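Local coordinates for ALDH21) (Physcomitrella patens subsp. patens, PDB 5MZ5), which oxidises succinic semialdehyde with NADP(+) as an aldehyde dehydrogenase, and probably also acts on related aldehydes such as glyceraldehyde 3-phosphate, at residues I118-T123 with N351-D356; L261-S266 with W271-R276. One frame throughout, in Å; residues are numbered along the deposited sequence.

Contact 1. Residues I118-T123 with N351-D356; sequences IAQTLT and NPFEED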
loop_
_atom_site.group_PDB
_atom_site.type_symbol
_atom_site.label_atom_id
_atom_site.label_comp_id
_atom_site.label_asym_id
_atom_site.label_seq_id
_atom_site.Cartn_x
_atom_site.Cartn_y
_atom_site.Cartn_z
ATOM N N ILE A 118 11.415 32.923 -16.568
ATOM C CA ILE A 118 10.696 31.772 -17.133
ATOM C C ILE A 118 9.235 32.155 -17.415
ATOM O O ILE A 118 8.742 31.879 -18.512
ATOM C CB ILE A 118 10.863 30.498 -16.268
ATOM C CG1 ILE A 118 12.338 30.036 -16.260
ATOM C CG2 ILE A 118 9.967 29.363 -16.778
ATOM C CD1 ILE A 118 12.693 29.114 -15.098
ATOM N N ALA A 119 8.575 32.847 -16.455
ATOM C CA ALA A 119 7.196 33.331 -16.606
ATOM C C ALA A 119 7.058 34.285 -17.815
ATOM O O ALA A 119 6.125 34.125 -18.610
ATOM C CB ALA A 119 6.718 34.011 -15.330
ATOM N N GLN A 120 8.004 35.230 -17.966
ATOM C CA GLN A 120 8.018 36.188 -19.078
ATOM C C GLN A 120 8.173 35.485 -20.435
ATOM O O GLN A 120 7.460 35.824 -21.369
ATOM C CB GLN A 120 9.107 37.270 -18.887
ATOM C CG GLN A 120 8.793 38.296 -17.776
ATOM C CD GLN A 120 7.623 39.203 -18.082
ATOM O OE1 GLN A 120 7.372 39.576 -19.234
ATOM N NE2 GLN A 120 6.890 39.599 -17.051
ATOM N N THR A 121 9.069 34.478 -20.512
ATOM C CA THR A 121 9.320 33.654 -21.698
ATOM C C THR A 121 8.069 32.859 -22.055
ATOM O O THR A 121 7.750 32.743 -23.233
ATOM C CB THR A 121 10.532 32.734 -21.460
ATOM O OG1 THR A 121 11.672 33.539 -21.166
ATOM C CG2 THR A 121 10.838 31.846 -22.654
ATOM N N LEU A 122 7.380 32.305 -21.033
ATOM C CA LEU A 122 6.142 31.550 -21.167
ATOM C C LEU A 122 5.046 32.387 -21.778
ATOM O O LEU A 122 4.430 31.955 -22.740
ATOM C CB LEU A 122 5.677 31.045 -19.804
ATOM C CG LEU A 122 5.868 29.598 -19.479
ATOM C CD1 LEU A 122 5.334 29.314 -18.088
ATOM C CD2 LEU A 122 5.133 28.695 -20.497
ATOM N N THR A 123 4.792 33.583 -21.223
ATOM C CA THR A 123 3.787 34.522 -21.735
ATOM C C THR A 123 4.092 34.907 -23.190
ATOM O O THR A 123 3.198 34.901 -24.036
ATOM C CB THR A 123 3.703 35.735 -20.801
ATOM O OG1 THR A 123 3.022 35.298 -19.640
ATOM C CG2 THR A 123 2.939 36.926 -21.423
ATOM N N ASN A 351 -3.315 42.588 -23.972
ATOM C CA ASN A 351 -1.885 42.333 -23.858
ATOM C C ASN A 351 -1.596 41.360 -22.691
ATOM O O ASN A 351 -1.802 41.730 -21.534
ATOM C CB ASN A 351 -1.135 43.661 -23.681
ATOM C CG ASN A 351 0.367 43.550 -23.617
ATOM O OD1 ASN A 351 0.950 42.464 -23.588
ATOM N ND2 ASN A 351 1.025 44.697 -23.606
ATOM N N PRO A 352 -1.124 40.117 -22.985
ATOM C CA PRO A 352 -0.893 39.142 -21.902
ATOM C C PRO A 352 0.211 39.555 -20.922
ATOM O O PRO A 352 0.262 39.021 -19.816
ATOM C CB PRO A 352 -0.589 37.844 -22.660
ATOM C CG PRO A 352 -0.021 38.304 -23.961
ATOM C CD PRO A 352 -0.832 39.517 -24.303
ATOM N N PHE A 353 1.052 40.546 -21.307
ATOM C CA PHE A 353 2.109 41.081 -20.444
ATOM C C PHE A 353 1.578 42.043 -19.373
ATOM O O PHE A 353 2.305 42.351 -18.422
ATOM C CB PHE A 353 3.238 41.712 -21.265
ATOM C CG PHE A 353 4.027 40.698 -22.057
ATOM C CD1 PHE A 353 5.048 39.963 -21.458
ATOM C CD2 PHE A 353 3.745 40.471 -23.407
ATOM C CE1 PHE A 353 5.786 39.028 -22.197
ATOM C CE2 PHE A 353 4.481 39.532 -24.146
ATOM C CZ PHE A 353 5.503 38.827 -23.535
ATOM N N GLU A 354 0.304 42.494 -19.512
ATOM C CA GLU A 354 -0.347 43.357 -18.516
ATOM C C GLU A 354 -0.731 42.489 -17.328
ATOM O O GLU A 354 -1.198 41.369 -17.519
ATOM C CB GLU A 354 -1.614 44.052 -19.065
ATOM C CG GLU A 354 -1.418 44.983 -20.256
ATOM C CD GLU A 354 -0.691 46.303 -20.060
ATOM O OE1 GLU A 354 -0.299 46.627 -18.914
ATOM O OE2 GLU A 354 -0.521 47.021 -21.071
ATOM N N GLU A 355 -0.500 42.999 -16.111
ATOM C CA GLU A 355 -0.803 42.334 -14.862
ATOM C C GLU A 355 -2.286 42.066 -14.671
ATOM O O GLU A 355 -2.626 41.049 -14.073
ATOM C CB GLU A 355 -0.257 43.145 -13.681
ATOM C CG GLU A 355 1.259 43.332 -13.689
ATOM C CD GLU A 355 2.084 42.068 -13.516
ATOM O OE1 GLU A 355 1.610 41.144 -12.821
ATOM O OE2 GLU A 355 3.209 42.004 -14.062
ATOM N N ASP A 356 -3.177 42.947 -15.176
ATOM C CA ASP A 356 -4.624 42.773 -14.999
ATOM C C ASP A 356 -5.336 42.064 -16.192
ATOM O O ASP A 356 -6.553 41.912 -16.143
ATOM C CB ASP A 356 -5.294 44.113 -14.655
ATOM C CG ASP A 356 -5.135 45.203 -15.699
ATOM O OD1 ASP A 356 -4.370 44.995 -16.673
ATOM O OD2 ASP A 356 -5.720 46.290 -15.511
HETATM O O HOH W 1 4.861 41.780 -17.170
#
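The Phe353 ring takes the methyl of Thr123 on one face and, at its edge, the amide oxygens of Gln120 and Asn351. Phe353 sits in a type I beta turn, Asn351 to Glu354, docked against helix 115-126. Thr123 CG2 stands 3.6 Å from the centroid of the Phe353 ring and 12° off its normal, a nearly axial CH-pi contact. CG2 lies anti to the backbone N, which turns the methyl to the ring while OG1 is held by the carbonyl of Lys128. Beta-branched threonine thus serves both needs, one branch apolar and one polar. The same methyl, Thr123 CG2, rests on Pro352 CB at 3.8 Å. Gln120 OE1 comes in the ring plane to 3.2 Å from Phe353 CD1, where the weakly positive ring hydrogens suit an oxygen; amide and ring planes are 22° apart. A bend at chi2 (-67°) brings the glutamine's end across, and its NE2 also bonds Glu116. Asparagine suits the turn's first position because Asn351 OD1 accepts from Phe353 N at 3.0 Å, an Asx turn, with the donor lying above the carbonyl plane. The contact as a whole joins helix 115-126 to the loop before helix 365-380, away from the known ligand sites. One water bridges the two segments, accepting from Gln120 NE2 at 3.0 Å and donating to Phe353 O at 2.9 Å.

Contact 2. Residues L261-S266 with W271-R276; sequences LTFTGS and WDMKAR
Met273 reaches from its helix to Phe263 and Leu261, alternate residues of strand 260-264 whose side chains point to the same side. The sulfur-aromatic part is a Met-aromatic contact: Met273 SD lies over one face of the Phe263 ring, 3.9 Å from its centroid and 28° off the normal. It is displaced toward one edge, Met273 SD coming to 3.6 Å from Phe263 CD1. Phe263 CG is anti to the backbone N (chi1 173°), which carries the ring out toward the helix, where its face meets the thioether, and the two side chains cross at about a right angle.

The apolar part rests on the methyl beyond the sulfur. A bend at chi3 (76°) folds Met273 CE back to the strand, where it meets Leu261 CD2 at 3.8 Å and Phe263 CD1 at 3.7 Å. Methionine, unbranched and flexible, can serve a ring and a branched leucine at once. With Phe263 cut back to an alanine, the sulfur of Met273 would probably lose its aromatic partner and a gap is likely to open between strand and helix.

The charged part lies mainly within the helix: a salt bridge in which Arg276 grips Asp272 side-on, Arg276 NE and NH1 both donating to Asp272 OD2 at 3.1 Å from the same face of the carboxylate; Arg276 NH2 also forms a salt bridge to Asp250, outside the helix.

Together strand and helix form the first two elements of a beta-alpha-beta unit of the Rossmann-type coenzyme domain. Ser266, which binds NADP(+) in the coenzyme complex though none is present here, lies in the turn between them, and Phe263 also touches Leu286, another NADP(+)-binding residue. Strand 260-264 runs between strands 182-185 and 281-285, while Met273 also packs against Thr253 of helix 251-254.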
loop_
_atom_site.group_PDB
_atom_site.type_symbol
_atom_site.label_atom_id
_atom_site.label_comp_id
_atom_site.label_asym_id
_atom_site.label_seq_id
_atom_site.Cartn_x
_atom_site.Cartn_y
_atom_site.Cartn_z
ATOM N N LEU A 261 6.509 5.628 -25.546
ATOM C CA LEU A 261 6.134 6.881 -26.154
ATOM C C LEU A 261 5.090 7.539 -25.208
ATOM O O LEU A 261 4.072 6.935 -24.884
ATOM C CB LEU A 261 5.549 6.690 -27.572
ATOM C CG LEU A 261 4.746 7.865 -28.162
ATOM C CD1 LEU A 261 5.606 9.160 -28.283
ATOM C CD2 LEU A 261 4.163 7.499 -29.513
ATOM N N THR A 262 5.351 8.773 -24.790
ATOM C CA THR A 262 4.414 9.555 -23.973
ATOM C C THR A 262 4.096 10.837 -24.736
ATOM O O THR A 262 4.981 11.672 -24.999
ATOM C CB THR A 262 4.866 9.732 -22.501
ATOM O OG1 THR A 262 3.922 10.584 -21.850
ATOM C CG2 THR A 262 6.258 10.307 -22.366
ATOM N N PHE A 263 2.824 10.953 -25.131
ATOM C CA PHE A 263 2.334 12.067 -25.936
ATOM C C PHE A 263 1.228 12.841 -25.246
ATOM O O PHE A 263 0.321 12.258 -24.639
ATOM C CB PHE A 263 1.865 11.555 -27.310
ATOM C CG PHE A 263 1.176 12.559 -28.208
ATOM C CD1 PHE A 263 1.910 13.398 -29.032
ATOM C CD2 PHE A 263 -0.209 12.687 -28.205
ATOM C CE1 PHE A 263 1.278 14.311 -29.877
ATOM C CE2 PHE A 263 -0.842 13.628 -29.027
ATOM C CZ PHE A 263 -0.097 14.419 -29.875
ATOM N N THR A 264 1.335 14.167 -25.332
ATOM C CA THR A 264 0.309 15.112 -24.884
ATOM C C THR A 264 0.046 16.032 -26.066
ATOM O O THR A 264 0.973 16.662 -26.579
ATOM C CB THR A 264 0.662 15.879 -23.617
ATOM O OG1 THR A 264 0.854 14.947 -22.559
ATOM C CG2 THR A 264 -0.465 16.856 -23.205
ATOM N N GLY A 265 -1.200 16.055 -26.512
ATOM C CA GLY A 265 -1.594 16.888 -27.643
ATOM C C GLY A 265 -2.916 16.505 -28.262
ATOM O O GLY A 265 -3.795 15.969 -27.581
ATOM N N SER A 266 -3.049 16.795 -29.566
ATOM C CA SER A 266 -4.237 16.532 -30.373
ATOM C C SER A 266 -4.592 15.045 -30.465
ATOM O O SER A 266 -3.733 14.223 -30.769
ATOM C CB SER A 266 -4.067 17.133 -31.766
ATOM O OG SER A 266 -5.255 17.003 -32.523
ATOM N N TRP A 271 -3.896 9.277 -31.332
ATOM C CA TRP A 271 -4.405 7.946 -31.679
ATOM C C TRP A 271 -3.665 7.316 -32.851
ATOM O O TRP A 271 -3.409 6.123 -32.831
ATOM C CB TRP A 271 -5.934 7.961 -31.908
ATOM C CG TRP A 271 -6.704 8.261 -30.651
ATOM C CD1 TRP A 271 -7.559 9.306 -30.442
ATOM C CD2 TRP A 271 -6.661 7.525 -29.416
ATOM N NE1 TRP A 271 -8.094 9.236 -29.183
ATOM C CE2 TRP A 271 -7.566 8.149 -28.529
ATOM C CE3 TRP A 271 -5.970 6.376 -28.985
ATOM C CZ2 TRP A 271 -7.807 7.658 -27.239
ATOM C CZ3 TRP A 271 -6.202 5.896 -27.703
ATOM C CH2 TRP A 271 -7.097 6.539 -26.842
ATOM N N ASP A 272 -3.299 8.125 -33.853
ATOM C CA ASP A 272 -2.532 7.667 -34.996
ATOM C C ASP A 272 -1.094 7.265 -34.585
ATOM O O ASP A 272 -0.563 6.291 -35.103
ATOM C CB ASP A 272 -2.531 8.732 -36.111
ATOM C CG ASP A 272 -1.661 8.328 -37.268
ATOM O OD1 ASP A 272 -1.987 7.305 -37.924
ATOM O OD2 ASP A 272 -0.585 8.947 -37.441
ATOM N N MET A 273 -0.472 8.004 -33.660
ATOM C CA MET A 273 0.858 7.642 -33.136
ATOM C C MET A 273 0.802 6.308 -32.367
ATOM O O MET A 273 1.696 5.467 -32.546
ATOM C CB MET A 273 1.447 8.739 -32.246
ATOM C CG MET A 273 1.922 9.936 -33.020
ATOM S SD MET A 273 2.121 11.350 -31.928
ATOM C CE MET A 273 3.666 10.938 -31.092
ATOM N N LYS A 274 -0.266 6.098 -31.568
ATOM C CA LYS A 274 -0.469 4.842 -30.817
ATOM C C LYS A 274 -0.564 3.661 -31.800
ATOM O O LYS A 274 0.109 2.650 -31.590
ATOM C CB LYS A 274 -1.737 4.935 -29.931
ATOM C CG LYS A 274 -1.981 3.698 -29.062
ATOM C CD LYS A 274 -3.364 3.734 -28.415
ATOM C CE LYS A 274 -3.680 2.513 -27.561
ATOM N NZ LYS A 274 -4.050 1.317 -28.370
ATOM N N ALA A 275 -1.350 3.834 -32.915
ATOM C CA ALA A 275 -1.535 2.826 -33.952
ATOM C C ALA A 275 -0.230 2.436 -34.652
ATOM O O ALA A 275 -0.063 1.264 -35.009
ATOM C CB ALA A 275 -2.548 3.318 -34.982
ATOM N N ARG A 276 0.711 3.398 -34.810
ATOM C CA ARG A 276 1.954 3.153 -35.552
ATOM C C ARG A 276 3.209 3.060 -34.706
ATOM O O ARG A 276 4.291 2.881 -35.258
ATOM C CB ARG A 276 2.134 4.223 -36.655
ATOM C CG ARG A 276 1.033 4.213 -37.727
ATOM C CD ARG A 276 1.155 5.317 -38.782
ATOM N NE ARG A 276 1.302 6.657 -38.198
ATOM C CZ ARG A 276 2.468 7.259 -37.974
ATOM N NH1 ARG A 276 2.506 8.447 -37.400
ATOM N NH2 ARG A 276 3.605 6.662 -38.301
#

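The centres of the two contacts are 30 Å apart, on opposite sides of the chain's centre, and their nearest atoms come no closer than about 13 Å. Along the chain, contact 2 is nested inside the long loop closed by contact 1: helix 115-126 comes first, then strand 260-264 and helix 267-276, and finally the loop between helices 333-345 and 365-380. They share no helix, strand or sheet, although all four segments belong to the aldehyde dehydrogenase family region. Contact 1 joins sequence-distant parts away from the ligand sites, whereas contact 2 is a local strand-helix pairing beside the NADP(+) site, within the coenzyme-binding sheet.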